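Local structure of tyrosinase (Burkholderia thailandensis, 5ZRD) at residues Y63-D68 with D160-D165; S131-E136 with D313-F318; G184-P189 with E193-H198. The protein is a copper-dependent tyrosinase that hydroxylates monophenols to catechols and, as in other members of its family, probably oxidises these on to quinones. All coordinates share one frame; numbering follows the deposited sequence.

How the contacts relate
Contact 2 is the deep one: its three touching side chains are all buried, and it sets the loop 131-136 against the start of a helix that carries a copper-binding histidine. Contact 1 is a surface contact, its centre about 33 Å from that of contact 2 and away from the annotated sites. Contact 3, partly buried, joins the helix 189-200 to the loop that leads into it. Chemistry follows place: apolar carbon alone meets across contact 2, a phenol and a carboxylate carry contact 1, and contact 3 rests on two hydrogen bonds to backbone carbonyls. Contacts 1 and 3, with nearest atoms about 6 Å apart, both touch a second subunit.

Contact 1: Y63-D68 with D160-D165; sequences YRKPVD and DRLPGD
Tyr63 and Asp160 join the two segments through one hydrogen bond: the phenol donates from Tyr63 OH to Asp160 OD1 at 2.7 Å. Tyr63 CG stands anti to its own carbonyl carbon (chi1 -64°), and from there the ring extends toward the other segment and delivers its hydroxyl to the carboxylate. Asp160 OD1 lies at the edge of the ring, in its plane, and is met on its syn side with the donor 31° out of the carboxylate plane. Ring and carboxylate stand nearly perpendicular, 83° apart. The hydroxyl oxygen lies close to both carboxylate oxygens, with Asp160 OD2 2.8 Å from Tyr63 OH, though the bond is to OD1; OD2 takes a weak hydrogen bond from Asn167.

Beyond this bond the segments barely touch. The end of Lys65 reaches toward the other segment until Lys65 NZ is 4.4 Å from Leu162 CD1, a loose approach of an ammonium to a methyl. Leu162 opens a type II turn that closes at Asp165, where the chain pairs in an antiparallel ladder with a strand of the second subunit; Lys65 itself packs on Gln474 of that subunit.

With Lys65 NZ 6.8 Å from Asp160 OD2, the opposite charges may attract at long range without forming a salt bridge. A single short phenol-carboxylate bond, on a partly exposed surface, therefore supplies the directional link between these two parts of the central domain.

Contact 2: S131-E136 with D313-F318; sequences SILTQE and DPIFFF
Leu133 and Ile315 mark the closest backbone approach, with Leu133 CA 7.0 Å from Ile315 CA, where a turn of the loop 131-136 comes up to the first residues of the helix 315-334. Leu133 does the reaching, and its two methyls divide the work. Its CG lies anti to its carbonyl carbon (chi1 -59°), which sends the forked end toward the helix. Leu133 CD2 sits over the middle of one face of the Phe318 ring, 3.7 Å from the ring centroid and only 6° off the normal, a well-centred CH-pi contact. The six ring carbons are at almost equal distances from this methyl. Leu133 CD1 meets Phe318 CB and Ile315 CG1, each at 4.2 Å, and the side chains of Leu133 and Ile315 cross at about a right angle.

The backbone on both sides is tied down locally. Ser131 O accepts from both Thr134 N and Gln135 N, closing the turn that presents Leu133. On the other segment Asp313 OD1 takes the N-H of Ile315 at 2.9 Å in a nearly straight capping bond (170°), approached from above the carboxylate plane. Arg179 links the two segments from outside, forming a salt bridge with Asp313 and a hydrogen bond with Leu133 O.

Phe318 also meets Trp36 and Leu32 of the helix 27-41 and Val14 of the helix 14-22. Two residues before Phe318, Phe316 belongs to the oxygen-atom pocket and stacks on His320, a copper ligand. The side chain of Ile315 is about 9 Å from a copper ion, so the contact lies near the dicopper centre, where the loop after the helix 122-127 packs against the start of the helix 315-334.

Contact 3: G184-P189 with E193-H198; sequences GLVGTP and EQTKIH
Thr195 and Leu185 make a side-chain-to-backbone hydrogen bond, Thr195 OG1 donating to Leu185 O at 2.8 Å. The hydroxyl comes to the carbonyl oxygen at a C=O...donor angle of 133° and tilted 28° from the carbonyl plane. Thr195 OG1 lies anti to its own carbonyl carbon (chi1 -80°), a setting that turns the hydroxyl toward the loop 184-189 and leaves CG2 to pack beside it. Ser183 OG is a further hydrogen-bonding partner of this hydroxyl.

The other polar bond is a helical one. Glu193 N donates to Pro189 O at 2.9 Å in a nearly straight bond, and ties the first residue of the helix 189-200 to the residue four places on. Thr188, at the N-cap position, uses its hydroxyl to accept from Ala191 N and so caps the start of the helix.

The side-chain packing around these bonds is made of few pairs. Val186 CG1 and Thr195 CG2 meet at 4.1 Å, two methyl groups on side chains that cross obliquely, while the CB of Glu193 rests against Pro189 O at 3.3 Å before the rest of its chain bends away. Leu185 turns to other parts of the protein, touching Asn301 and Trp470, and Pro189 packs on Gly187 of the second subunit.

The two polar bonds thus do different jobs: the cap and the first helical bond set where the helix begins, whereas two residues past Glu193 the hydroxyl of Thr195 ties helix to loop by a backbone carbonyl, an attachment that does not depend on the side chain of Leu185.

Contact 1: Y63-D68 with D160-D165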
loop_
_atom_site.group_PDB
_atom_site.type_symbol
_atom_site.label_atom_id
_atom_site.label_comp_id
_atom_site.label_asym_id
_atom_site.label_seq_id
_atom_site.Cartn_x
_atom_site.Cartn_y
_atom_site.Cartn_z
ATOM N N TYR A 63 -10.991 -10.105 2.772
ATOM C CA TYR A 63 -9.599 -9.804 2.880
ATOM C C TYR A 63 -9.386 -8.329 3.213
ATOM O O TYR A 63 -10.257 -7.496 3.033
ATOM C CB TYR A 63 -8.890 -10.127 1.567
ATOM C CG TYR A 63 -8.930 -11.593 1.238
ATOM C CD1 TYR A 63 -8.056 -12.487 1.847
ATOM C CD2 TYR A 63 -9.873 -12.097 0.355
ATOM C CE1 TYR A 63 -8.113 -13.845 1.571
ATOM C CE2 TYR A 63 -9.927 -13.448 0.054
ATOM C CZ TYR A 63 -9.057 -14.323 0.680
ATOM O OH TYR A 63 -9.133 -15.646 0.405
ATOM N N ARG A 64 -8.193 -8.075 3.724
ATOM C CA ARG A 64 -7.651 -6.749 3.939
ATOM C C ARG A 64 -6.396 -6.635 3.061
ATOM O O ARG A 64 -5.220 -6.840 3.509
ATOM C CB ARG A 64 -7.348 -6.525 5.425
ATOM C CG ARG A 64 -8.569 -6.569 6.346
ATOM C CD ARG A 64 -8.161 -6.628 7.816
ATOM N NE ARG A 64 -9.263 -6.909 8.712
ATOM C CZ ARG A 64 -9.758 -6.069 9.617
ATOM N NH1 ARG A 64 -9.295 -4.833 9.677
ATOM N NH2 ARG A 64 -10.726 -6.467 10.441
ATOM N N LYS A 65 -6.679 -6.341 1.786
ATOM C CA LYS A 65 -5.667 -6.296 0.737
ATOM C C LYS A 65 -4.513 -5.377 1.150
ATOM O O LYS A 65 -3.355 -5.724 0.911
ATOM C CB LYS A 65 -6.288 -5.906 -0.616
ATOM C CG LYS A 65 -6.794 -7.088 -1.439
ATOM C CD LYS A 65 -5.649 -8.006 -1.912
ATOM C CE LYS A 65 -5.818 -9.484 -1.600
ATOM N NZ LYS A 65 -6.531 -10.197 -2.689
ATOM N N PRO A 66 -4.819 -4.208 1.770
ATOM C CA PRO A 66 -3.692 -3.349 2.117
ATOM C C PRO A 66 -2.854 -3.964 3.245
ATOM O O PRO A 66 -1.640 -3.828 3.231
ATOM C CB PRO A 66 -4.283 -1.978 2.441
ATOM C CG PRO A 66 -5.740 -2.049 1.982
ATOM C CD PRO A 66 -6.103 -3.517 1.889
ATOM N N VAL A 67 -3.466 -4.715 4.148
ATOM C CA VAL A 67 -2.692 -5.440 5.191
ATOM C C VAL A 67 -1.877 -6.572 4.546
ATOM O O VAL A 67 -0.706 -6.773 4.901
ATOM C CB VAL A 67 -3.588 -5.993 6.320
ATOM C CG1 VAL A 67 -2.814 -6.841 7.296
ATOM C CG2 VAL A 67 -4.321 -4.910 7.078
ATOM N N ASP A 68 -2.488 -7.358 3.672
ATOM C CA ASP A 68 -1.753 -8.503 3.068
ATOM C C ASP A 68 -0.466 -8.075 2.418
ATOM O O ASP A 68 0.519 -8.845 2.378
ATOM C CB ASP A 68 -2.581 -9.187 2.014
ATOM C CG ASP A 68 -3.861 -9.785 2.560
ATOM O OD1 ASP A 68 -3.856 -10.317 3.697
ATOM O OD2 ASP A 68 -4.864 -9.731 1.817
ATOM N N ASP A 160 -11.107 -17.638 -4.591
ATOM C CA ASP A 160 -11.028 -16.173 -4.703
ATOM C C ASP A 160 -11.204 -15.642 -6.158
ATOM O O ASP A 160 -11.303 -14.428 -6.402
ATOM C CB ASP A 160 -9.716 -15.763 -4.070
ATOM C CG ASP A 160 -9.626 -16.192 -2.563
ATOM O OD1 ASP A 160 -10.650 -16.079 -1.839
ATOM O OD2 ASP A 160 -8.537 -16.658 -2.124
ATOM N N ARG A 161 -11.222 -16.564 -7.132
ATOM C CA ARG A 161 -11.445 -16.233 -8.553
ATOM C C ARG A 161 -10.414 -15.175 -8.972
ATOM O O ARG A 161 -10.766 -14.198 -9.594
ATOM C CB ARG A 161 -12.889 -15.752 -8.795
ATOM C CG ARG A 161 -13.980 -16.751 -8.415
ATOM C CD ARG A 161 -14.468 -17.659 -9.548
ATOM N NE ARG A 161 -15.032 -18.966 -9.146
ATOM C CZ ARG A 161 -16.254 -19.167 -8.624
ATOM N NH1 ARG A 161 -17.043 -18.135 -8.366
ATOM N NH2 ARG A 161 -16.677 -20.396 -8.351
ATOM N N LEU A 162 -9.164 -15.332 -8.562
ATOM C CA LEU A 162 -8.103 -14.442 -9.002
ATOM C C LEU A 162 -7.435 -15.039 -10.237
ATOM O O LEU A 162 -6.927 -16.164 -10.154
ATOM C CB LEU A 162 -7.045 -14.313 -7.911
ATOM C CG LEU A 162 -7.480 -13.634 -6.623
ATOM C CD1 LEU A 162 -6.249 -13.347 -5.780
ATOM C CD2 LEU A 162 -8.263 -12.355 -6.904
ATOM N N PRO A 163 -7.392 -14.281 -11.345
ATOM C CA PRO A 163 -6.800 -14.787 -12.589
ATOM C C PRO A 163 -5.334 -15.190 -12.369
ATOM O O PRO A 163 -4.546 -14.397 -11.834
ATOM C CB PRO A 163 -6.912 -13.631 -13.604
ATOM C CG PRO A 163 -8.011 -12.757 -13.058
ATOM C CD PRO A 163 -7.944 -12.940 -11.554
ATOM N N GLY A 164 -5.024 -16.437 -12.722
ATOM C CA GLY A 164 -3.664 -16.940 -12.690
ATOM C C GLY A 164 -3.302 -17.615 -11.380
ATOM O O GLY A 164 -2.265 -18.278 -11.316
ATOM N N ASP A 165 -4.148 -17.483 -10.338
ATOM C CA ASP A 165 -3.750 -17.850 -8.995
ATOM C C ASP A 165 -4.563 -18.993 -8.426
ATOM O O ASP A 165 -5.754 -19.043 -8.623
ATOM C CB ASP A 165 -3.847 -16.629 -8.087
ATOM C CG ASP A 165 -3.157 -16.838 -6.716
ATOM O OD1 ASP A 165 -1.955 -17.148 -6.663
ATOM O OD2 ASP A 165 -3.833 -16.700 -5.690
#

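Contact 2: S131-E136 with D313-F318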
loop_
_atom_site.group_PDB
_atom_site.type_symbol
_atom_site.label_atom_id
_atom_site.label_comp_id
_atom_site.label_asym_id
_atom_site.label_seq_id
_atom_site.Cartn_x
_atom_site.Cartn_y
_atom_site.Cartn_z
ATOM N N SER A 131 -22.600 -43.744 15.471
ATOM C CA SER A 131 -22.585 -44.111 14.022
ATOM C C SER A 131 -23.570 -43.249 13.212
ATOM O O SER A 131 -23.399 -43.120 12.009
ATOM C CB SER A 131 -22.860 -45.566 13.813
ATOM O OG SER A 131 -24.145 -45.887 14.328
ATOM N N ILE A 132 -24.560 -42.606 13.828
ATOM C CA ILE A 132 -25.463 -41.749 13.014
ATOM C C ILE A 132 -24.645 -40.626 12.374
ATOM O O ILE A 132 -25.028 -40.163 11.324
ATOM C CB ILE A 132 -26.666 -41.192 13.811
ATOM C CG1 ILE A 132 -27.614 -40.356 12.945
ATOM C CG2 ILE A 132 -26.200 -40.379 15.008
ATOM C CD1 ILE A 132 -28.163 -41.081 11.751
ATOM N N LEU A 133 -23.553 -40.183 13.008
ATOM C CA LEU A 133 -22.691 -39.094 12.470
ATOM C C LEU A 133 -21.656 -39.641 11.479
ATOM O O LEU A 133 -21.027 -38.847 10.804
ATOM C CB LEU A 133 -21.947 -38.387 13.611
ATOM C CG LEU A 133 -22.797 -37.748 14.708
ATOM C CD1 LEU A 133 -21.917 -36.972 15.687
ATOM C CD2 LEU A 133 -23.859 -36.847 14.114
ATOM N N THR A 134 -21.425 -40.946 11.422
ATOM C CA THR A 134 -20.385 -41.473 10.495
ATOM C C THR A 134 -20.954 -42.373 9.381
ATOM O O THR A 134 -20.309 -42.497 8.346
ATOM C CB THR A 134 -19.317 -42.260 11.253
ATOM O OG1 THR A 134 -19.927 -43.360 11.938
ATOM C CG2 THR A 134 -18.594 -41.370 12.242
ATOM N N GLN A 135 -22.126 -42.982 9.567
ATOM C CA GLN A 135 -22.610 -44.013 8.628
ATOM C C GLN A 135 -22.975 -43.393 7.272
ATOM O O GLN A 135 -23.330 -42.194 7.180
ATOM C CB GLN A 135 -23.796 -44.781 9.218
ATOM C CG GLN A 135 -25.078 -43.963 9.205
ATOM C CD GLN A 135 -26.141 -44.540 10.105
ATOM O OE1 GLN A 135 -25.844 -45.021 11.191
ATOM N NE2 GLN A 135 -27.387 -44.490 9.654
ATOM N N GLU A 136 -22.924 -44.266 6.249
ATOM C CA GLU A 136 -23.029 -43.915 4.814
ATOM C C GLU A 136 -24.452 -43.524 4.446
ATOM O O GLU A 136 -24.646 -42.639 3.608
ATOM C CB GLU A 136 -22.609 -45.071 3.903
ATOM C CG GLU A 136 -21.097 -45.249 3.825
ATOM C CD GLU A 136 -20.574 -46.070 2.655
ATOM O OE1 GLU A 136 -21.400 -46.713 1.926
ATOM O OE2 GLU A 136 -19.334 -46.059 2.468
ATOM N N ASP A 313 -18.014 -29.129 7.678
ATOM C CA ASP A 313 -18.290 -30.497 8.109
ATOM C C ASP A 313 -19.444 -30.501 9.115
ATOM O O ASP A 313 -19.306 -29.943 10.181
ATOM C CB ASP A 313 -17.068 -31.113 8.743
ATOM C CG ASP A 313 -17.261 -32.567 9.101
ATOM O OD1 ASP A 313 -18.428 -33.013 9.369
ATOM O OD2 ASP A 313 -16.209 -33.254 9.080
ATOM N N PRO A 314 -20.559 -31.171 8.800
ATOM C CA PRO A 314 -21.742 -31.195 9.690
ATOM C C PRO A 314 -21.418 -31.510 11.157
ATOM O O PRO A 314 -22.163 -31.011 12.040
ATOM C CB PRO A 314 -22.653 -32.282 9.103
ATOM C CG PRO A 314 -22.319 -32.267 7.624
ATOM C CD PRO A 314 -20.839 -31.969 7.584
ATOM N N ILE A 315 -20.338 -32.283 11.410
ATOM C CA ILE A 315 -19.985 -32.693 12.766
ATOM C C ILE A 315 -19.563 -31.460 13.559
ATOM O O ILE A 315 -19.615 -31.474 14.796
ATOM C CB ILE A 315 -18.876 -33.773 12.824
ATOM C CG1 ILE A 315 -18.890 -34.516 14.154
ATOM C CG2 ILE A 315 -17.491 -33.216 12.596
ATOM C CD1 ILE A 315 -18.155 -35.845 14.093
ATOM N N PHE A 316 -19.076 -30.442 12.861
ATOM C CA PHE A 316 -18.778 -29.175 13.551
ATOM C C PHE A 316 -19.913 -28.768 14.498
ATOM O O PHE A 316 -19.659 -28.373 15.606
ATOM C CB PHE A 316 -18.543 -28.051 12.561
ATOM C CG PHE A 316 -18.230 -26.725 13.202
ATOM C CD1 PHE A 316 -19.252 -25.893 13.630
ATOM C CD2 PHE A 316 -16.916 -26.299 13.342
ATOM C CE1 PHE A 316 -18.951 -24.678 14.208
ATOM C CE2 PHE A 316 -16.615 -25.084 13.929
ATOM C CZ PHE A 316 -17.635 -24.283 14.369
ATOM N N PHE A 317 -21.153 -28.926 14.093
ATOM C CA PHE A 317 -22.284 -28.341 14.833
ATOM C C PHE A 317 -22.707 -29.254 15.988
ATOM O O PHE A 317 -23.133 -28.752 17.048
ATOM C CB PHE A 317 -23.412 -27.992 13.859
ATOM C CG PHE A 317 -23.002 -26.844 12.994
ATOM C CD1 PHE A 317 -22.250 -27.069 11.862
ATOM C CD2 PHE A 317 -23.171 -25.549 13.425
ATOM C CE1 PHE A 317 -21.767 -26.010 11.119
ATOM C CE2 PHE A 317 -22.698 -24.488 12.668
ATOM C CZ PHE A 317 -21.999 -24.715 11.518
ATOM N N PHE A 318 -22.558 -30.562 15.810
ATOM C CA PHE A 318 -22.841 -31.518 16.893
ATOM C C PHE A 318 -21.828 -31.331 18.038
ATOM O O PHE A 318 -22.150 -31.427 19.232
ATOM C CB PHE A 318 -22.808 -32.943 16.326
ATOM C CG PHE A 318 -23.993 -33.211 15.437
ATOM C CD1 PHE A 318 -23.976 -32.835 14.108
ATOM C CD2 PHE A 318 -25.159 -33.731 15.956
ATOM C CE1 PHE A 318 -25.091 -33.010 13.314
ATOM C CE2 PHE A 318 -26.262 -33.937 15.143
ATOM C CZ PHE A 318 -26.227 -33.575 13.828
#

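Contact 3: G184-P189 with E193-H198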
loop_
_atom_site.group_PDB
_atom_site.type_symbol
_atom_site.label_atom_id
_atom_site.label_comp_id
_atom_site.label_asym_id
_atom_site.label_seq_id
_atom_site.Cartn_x
_atom_site.Cartn_y
_atom_site.Cartn_z
ATOM N N GLY A 184 -7.891 -33.426 2.862
ATOM C CA GLY A 184 -8.606 -32.695 1.804
ATOM C C GLY A 184 -8.030 -31.324 1.502
ATOM O O GLY A 184 -8.761 -30.444 1.129
ATOM N N LEU A 185 -6.727 -31.149 1.570
ATOM C CA LEU A 185 -6.122 -29.872 1.176
ATOM C C LEU A 185 -5.694 -30.003 -0.298
ATOM O O LEU A 185 -4.880 -30.855 -0.607
ATOM C CB LEU A 185 -4.949 -29.580 2.115
ATOM C CG LEU A 185 -4.443 -28.146 2.136
ATOM C CD1 LEU A 185 -5.402 -27.211 2.894
ATOM C CD2 LEU A 185 -3.050 -28.100 2.756
ATOM N N VAL A 186 -6.267 -29.214 -1.198
ATOM C CA VAL A 186 -6.230 -29.530 -2.644
ATOM C C VAL A 186 -6.000 -28.283 -3.534
ATOM O O VAL A 186 -6.068 -28.389 -4.771
ATOM C CB VAL A 186 -7.522 -30.263 -3.051
ATOM C CG1 VAL A 186 -7.602 -31.626 -2.419
ATOM C CG2 VAL A 186 -8.792 -29.493 -2.747
ATOM N N GLY A 187 -5.726 -27.104 -2.981
ATOM C CA GLY A 187 -5.808 -25.888 -3.779
ATOM C C GLY A 187 -4.529 -25.551 -4.530
ATOM O O GLY A 187 -4.540 -24.660 -5.343
ATOM N N THR A 188 -3.419 -26.208 -4.221
ATOM C CA THR A 188 -2.232 -26.124 -5.029
ATOM C C THR A 188 -1.882 -27.516 -5.569
ATOM O O THR A 188 -2.341 -28.547 -5.047
ATOM C CB THR A 188 -1.014 -25.579 -4.270
ATOM O OG1 THR A 188 -0.692 -26.560 -3.296
ATOM C CG2 THR A 188 -1.250 -24.240 -3.610
ATOM N N PRO A 189 -1.054 -27.548 -6.618
ATOM C CA PRO A 189 -0.696 -28.854 -7.224
ATOM C C PRO A 189 -0.016 -29.765 -6.196
ATOM O O PRO A 189 -0.365 -30.907 -6.103
ATOM C CB PRO A 189 0.237 -28.503 -8.385
ATOM C CG PRO A 189 -0.255 -27.116 -8.803
ATOM C CD PRO A 189 -0.630 -26.438 -7.491
ATOM N N GLU A 193 -1.402 -33.231 -4.810
ATOM C CA GLU A 193 -0.537 -34.381 -4.978
ATOM C C GLU A 193 -0.384 -35.100 -3.628
ATOM O O GLU A 193 -0.659 -36.303 -3.566
ATOM C CB GLU A 193 0.813 -33.962 -5.568
ATOM C CG GLU A 193 1.752 -35.145 -5.804
ATOM C CD GLU A 193 1.367 -36.090 -6.938
ATOM O OE1 GLU A 193 2.089 -36.100 -7.959
ATOM O OE2 GLU A 193 0.347 -36.809 -6.811
ATOM N N GLN A 194 -0.005 -34.373 -2.562
ATOM C CA GLN A 194 0.239 -34.988 -1.210
ATOM C C GLN A 194 -1.054 -35.610 -0.667
ATOM O O GLN A 194 -1.049 -36.681 -0.084
ATOM C CB GLN A 194 0.810 -33.986 -0.193
ATOM C CG GLN A 194 2.219 -33.460 -0.513
ATOM C CD GLN A 194 3.075 -34.351 -1.396
ATOM O OE1 GLN A 194 3.293 -34.071 -2.582
ATOM N NE2 GLN A 194 3.573 -35.443 -0.829
ATOM N N THR A 195 -2.163 -34.946 -0.899
ATOM C CA THR A 195 -3.447 -35.477 -0.533
ATOM C C THR A 195 -3.722 -36.827 -1.212
ATOM O O THR A 195 -4.299 -37.711 -0.591
ATOM C CB THR A 195 -4.525 -34.446 -0.877
ATOM O OG1 THR A 195 -4.505 -33.493 0.174
ATOM C CG2 THR A 195 -5.900 -35.031 -1.018
ATOM N N LYS A 196 -3.396 -36.965 -2.495
ATOM C CA LYS A 196 -3.741 -38.195 -3.246
ATOM C C LYS A 196 -2.879 -39.383 -2.775
ATOM O O LYS A 196 -3.382 -40.482 -2.640
ATOM C CB LYS A 196 -3.632 -37.943 -4.755
ATOM C CG LYS A 196 -4.935 -37.459 -5.375
ATOM C CD LYS A 196 -4.776 -36.426 -6.461
ATOM C CE LYS A 196 -4.250 -36.980 -7.769
ATOM N NZ LYS A 196 -4.418 -35.991 -8.860
ATOM N N ILE A 197 -1.606 -39.118 -2.503
ATOM C CA ILE A 197 -0.661 -40.102 -1.997
ATOM C C ILE A 197 -1.160 -40.562 -0.621
ATOM O O ILE A 197 -1.465 -41.743 -0.433
ATOM C CB ILE A 197 0.764 -39.508 -1.957
ATOM C CG1 ILE A 197 1.280 -39.196 -3.368
ATOM C CG2 ILE A 197 1.745 -40.404 -1.206
ATOM C CD1 ILE A 197 2.586 -38.386 -3.401
ATOM N N HIS A 198 -1.343 -39.598 0.284
ATOM C CA HIS A 198 -1.854 -39.831 1.638
ATOM C C HIS A 198 -3.158 -40.645 1.606
ATOM O O HIS A 198 -3.289 -41.681 2.315
ATOM C CB HIS A 198 -2.014 -38.511 2.421
ATOM C CG HIS A 198 -2.592 -38.740 3.775
ATOM N ND1 HIS A 198 -1.811 -38.775 4.924
ATOM C CD2 HIS A 198 -3.857 -39.045 4.141
ATOM C CE1 HIS A 198 -2.589 -39.052 5.954
ATOM N NE2 HIS A 198 -3.861 -39.254 5.491
#